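Local coordinates for epoxide hydrolase (Aspergillus niger, PDB 3G02), which catalyses the enantioselective hydrolysis of epoxides to diols, here as a variant generated by directed evolution of an alpha/beta hydrolase-fold enzyme, at the interface of chains A and B. Residues are numbered along the deposited sequence; one frame, centred on the assembly and turned at random. Chains: chain A/B, Epoxide hydrolase.

The interface of chains A and B. Residues chain A 251-252, 263, 276-277, 280; chain B 255, 262-263, 266, 277.
In the two-chain assembly of this alpha/beta-hydrolase-fold epoxide hydrolase, which may be the biological dimer, all the backbone here is alpha-helical, A:Ala276, A:Trp277 and A:Glu280 of helix 271-284 and A:Ala251 and A:Tyr252 of helix 251-258 facing B:Glu255 of helix 251-258 and B:Thr262, B:Ile263 and B:Val266 of helix 260-268. A two-fold axis relates the chains, giving every pair a counterpart. The carboxylate of B:Glu255 comes to the CZ3-CH2 rim of the A:Trp277 benzo ring, off the plane and beyond its edge: CG is anti to the backbone N, but the chain bends at chi2 (68°), bringing OE2 to 3.5 Å from CZ3. Ring and carboxylate planes are 41° apart, so the groups do not stack flat. The CD1 methyl of A:Ile263, from the same chain, covers one face of this indole near its rim, 3.8 Å above the plane on the side away from B:Glu255. At the backbone end of B:Glu255, away from the indole, A:Ala251 CB packs 3.6 Å from its CA.

B:Thr262 donates a hydrogen bond from hydroxyl OG1 to carboxylate oxygen OE1 of A:Glu280 (2.6 Å), meeting it on the anti side and 20° out of the carboxylate plane. The same OE1 binds a water 2.8 Å away, which also contacts B:Glu255 OE2 at 2.6 Å. This water bridges two carboxylates that might otherwise repel, and their proximity could raise the proton affinity of one. A second water, linked to the first, joins the other B:Glu255 oxygen, OE1, to the backbone N of A:Tyr252. On the apolar flank, methyl CG2 of B:Val266 meets A:Ala276 CB at 3.8 Å, while B:Thr262 turns its CG2 methyl toward the backbone of A:Ala276 and A:Trp277.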
ATOM      1  N   ALA A 251      -4.340  -1.948   5.356  1.00  5.76           N
ATOM      2  CA  ALA A 251      -3.394  -2.262   4.288  1.00  5.29           C
ATOM      3  C   ALA A 251      -2.239  -1.268   4.231  1.00  4.88           C
ATOM      4  O   ALA A 251      -1.099  -1.673   4.006  1.00  5.33           O
ATOM      5  CB  ALA A 251      -4.097  -2.328   2.950  1.00  5.22           C
ATOM      6  N   TYR A 252      -2.525   0.022   4.442  1.00  4.85           N
ATOM      7  CA  TYR A 252      -1.478   1.046   4.409  1.00  5.03           C
ATOM      8  C   TYR A 252      -0.361   0.703   5.406  1.00  5.22           C
ATOM      9  O   TYR A 252       0.825   0.822   5.085  1.00  5.66           O
ATOM     10  CB  TYR A 252      -2.063   2.444   4.705  1.00  5.08           C
ATOM     11  CG  TYR A 252      -2.327   2.625   6.170  1.00  5.24           C
ATOM     12  CD1 TYR A 252      -3.416   1.996   6.779  1.00  5.89           C
ATOM     13  CD2 TYR A 252      -1.458   3.366   6.966  1.00  5.56           C
ATOM     14  CE1 TYR A 252      -3.627   2.101   8.139  1.00  5.57           C
ATOM     15  CE2 TYR A 252      -1.663   3.482   8.321  1.00  6.10           C
ATOM     16  CZ  TYR A 252      -2.754   2.846   8.905  1.00  6.01           C
ATOM     17  OH  TYR A 252      -2.967   2.941  10.261  1.00  6.81           O
ATOM     18  N   ILE A 263       7.232   2.036  -0.660  1.00  5.82           N
ATOM     19  CA  ILE A 263       6.183   3.033  -0.460  1.00  5.63           C
ATOM     20  C   ILE A 263       6.781   4.425  -0.199  1.00  5.88           C
ATOM     21  O   ILE A 263       6.219   5.426  -0.636  1.00  5.79           O
ATOM     22  CB  ILE A 263       5.120   2.585   0.591  1.00  5.25           C
ATOM     23  CG1 ILE A 263       3.905   3.530   0.602  1.00  5.72           C
ATOM     24  CG2 ILE A 263       5.726   2.441   1.985  1.00  5.45           C
ATOM     25  CD1 ILE A 263       3.154   3.637  -0.732  1.00  5.35           C
ATOM     26  N   ALA A 276      -2.968  11.787  -1.723  1.00  5.74           N
ATOM     27  CA  ALA A 276      -3.949  10.705  -1.804  1.00  5.36           C
ATOM     28  C   ALA A 276      -3.800   9.720  -0.642  1.00  5.46           C
ATOM     29  O   ALA A 276      -4.782   9.369   0.020  1.00  6.09           O
ATOM     30  CB  ALA A 276      -3.851   9.985  -3.141  1.00  5.24           C
ATOM     31  N   TRP A 277      -2.564   9.287  -0.396  1.00  5.38           N
ATOM     32  CA  TRP A 277      -2.292   8.280   0.628  1.00  5.24           C
ATOM     33  C   TRP A 277      -2.591   8.799   2.032  1.00  5.65           C
ATOM     34  O   TRP A 277      -3.246   8.117   2.830  1.00  6.05           O
ATOM     35  CB  TRP A 277      -0.834   7.861   0.525  1.00  5.22           C
ATOM     36  CG  TRP A 277      -0.398   6.695   1.379  1.00  5.29           C
ATOM     37  CD1 TRP A 277       0.136   6.752   2.639  1.00  5.28           C
ATOM     38  CD2 TRP A 277      -0.400   5.308   1.007  1.00  5.24           C
ATOM     39  NE1 TRP A 277       0.461   5.485   3.074  1.00  5.25           N
ATOM     40  CE2 TRP A 277       0.144   4.583   2.094  1.00  4.57           C
ATOM     41  CE3 TRP A 277      -0.806   4.609  -0.137  1.00  4.94           C
ATOM     42  CZ2 TRP A 277       0.290   3.191   2.069  1.00  4.98           C
ATOM     43  CZ3 TRP A 277      -0.668   3.222  -0.160  1.00  5.61           C
ATOM     44  CH2 TRP A 277      -0.130   2.530   0.940  1.00  4.51           C
ATOM     45  N   GLU A 280      -6.423  10.332   2.517  1.00  5.60           N
ATOM     46  CA  GLU A 280      -7.428   9.303   2.798  1.00  5.93           C
ATOM     47  C   GLU A 280      -7.636   9.153   4.298  1.00  6.00           C
ATOM     48  O   GLU A 280      -8.767   9.011   4.763  1.00  6.15           O
ATOM     49  CB  GLU A 280      -7.034   7.955   2.210  1.00  6.18           C
ATOM     50  CG  GLU A 280      -8.145   6.917   2.334  1.00  6.58           C
ATOM     51  CD  GLU A 280      -7.622   5.508   2.246  1.00  6.36           C
ATOM     52  OE1 GLU A 280      -7.093   5.136   1.180  1.00  6.50           O
ATOM     53  OE2 GLU A 280      -7.750   4.762   3.245  1.00  6.59           O
TER
ATOM     54  N   GLU B 255      -3.722  -3.656  -0.267  1.00  5.10           N
ATOM     55  CA  GLU B 255      -4.018  -2.271  -0.640  1.00  5.31           C
ATOM     56  C   GLU B 255      -4.884  -2.225  -1.900  1.00  5.03           C
ATOM     57  O   GLU B 255      -5.860  -1.468  -1.954  1.00  5.29           O
ATOM     58  CB  GLU B 255      -2.728  -1.463  -0.786  1.00  5.32           C
ATOM     59  CG  GLU B 255      -2.924   0.012  -1.178  1.00  5.39           C
ATOM     60  CD  GLU B 255      -3.576   0.879  -0.102  1.00  6.55           C
ATOM     61  OE1 GLU B 255      -3.733   0.428   1.054  1.00  6.68           O
ATOM     62  OE2 GLU B 255      -3.939   2.044  -0.413  1.00  5.09           O
ATOM     63  N   THR B 262      -7.602   4.845  -3.900  1.00  5.82           N
ATOM     64  CA  THR B 262      -6.436   5.561  -3.414  1.00  5.58           C
ATOM     65  C   THR B 262      -5.166   5.125  -4.124  1.00  5.55           C
ATOM     66  O   THR B 262      -4.457   5.963  -4.678  1.00  6.32           O
ATOM     67  CB  THR B 262      -6.276   5.389  -1.910  1.00  5.58           C
ATOM     68  OG1 THR B 262      -7.437   5.921  -1.270  1.00  6.13           O
ATOM     69  CG2 THR B 262      -5.022   6.112  -1.392  1.00  6.14           C
ATOM     70  N   ILE B 263      -4.877   3.826  -4.128  1.00  5.05           N
ATOM     71  CA  ILE B 263      -3.637   3.371  -4.756  1.00  4.53           C
ATOM     72  C   ILE B 263      -3.654   3.620  -6.277  1.00  4.71           C
ATOM     73  O   ILE B 263      -2.617   3.913  -6.863  1.00  5.18           O
ATOM     74  CB  ILE B 263      -3.268   1.907  -4.342  1.00  4.56           C
ATOM     75  CG1 ILE B 263      -1.869   1.518  -4.844  1.00  3.91           C
ATOM     76  CG2 ILE B 263      -4.327   0.904  -4.794  1.00  5.26           C
ATOM     77  CD1 ILE B 263      -0.724   2.364  -4.273  1.00  5.55           C
ATOM     78  N   VAL B 266      -2.592   7.178  -6.552  1.00  6.62           N
ATOM     79  CA  VAL B 266      -1.186   7.264  -6.167  1.00  6.67           C
ATOM     80  C   VAL B 266      -0.266   6.881  -7.325  1.00  6.46           C
ATOM     81  O   VAL B 266       0.675   7.606  -7.645  1.00  6.85           O
ATOM     82  CB  VAL B 266      -0.894   6.394  -4.918  1.00  6.62           C
ATOM     83  CG1 VAL B 266       0.606   6.205  -4.701  1.00  7.00           C
ATOM     84  CG2 VAL B 266      -1.541   7.015  -3.685  1.00  6.23           C
ATOM     85  N   TRP B 277       6.354   0.671  -7.520  1.00  6.34           N
ATOM     86  CA  TRP B 277       5.370  -0.300  -7.039  1.00  5.97           C
ATOM     87  C   TRP B 277       5.382  -1.588  -7.853  1.00  6.07           C
ATOM     88  O   TRP B 277       5.423  -2.685  -7.300  1.00  6.61           O
ATOM     89  CB  TRP B 277       3.992   0.335  -7.080  1.00  5.93           C
ATOM     90  CG  TRP B 277       2.857  -0.443  -6.466  1.00  5.71           C
ATOM     91  CD1 TRP B 277       2.024  -1.315  -7.101  1.00  6.03           C
ATOM     92  CD2 TRP B 277       2.386  -0.346  -5.114  1.00  5.06           C
ATOM     93  NE1 TRP B 277       1.064  -1.778  -6.234  1.00  5.54           N
ATOM     94  CE2 TRP B 277       1.263  -1.199  -5.005  1.00  5.25           C
ATOM     95  CE3 TRP B 277       2.800   0.384  -3.987  1.00  5.19           C
ATOM     96  CZ2 TRP B 277       0.557  -1.359  -3.807  1.00  5.76           C
ATOM     97  CZ3 TRP B 277       2.099   0.221  -2.791  1.00  5.82           C
ATOM     98  CH2 TRP B 277       0.989  -0.645  -2.714  1.00  5.61           C
TER
HETATM   99  O   HOH W   1      -5.146   1.396   3.801  1.00  5.98           O
HETATM  100  O   HOH W   2      -4.895   3.485   1.579  1.00  6.81           O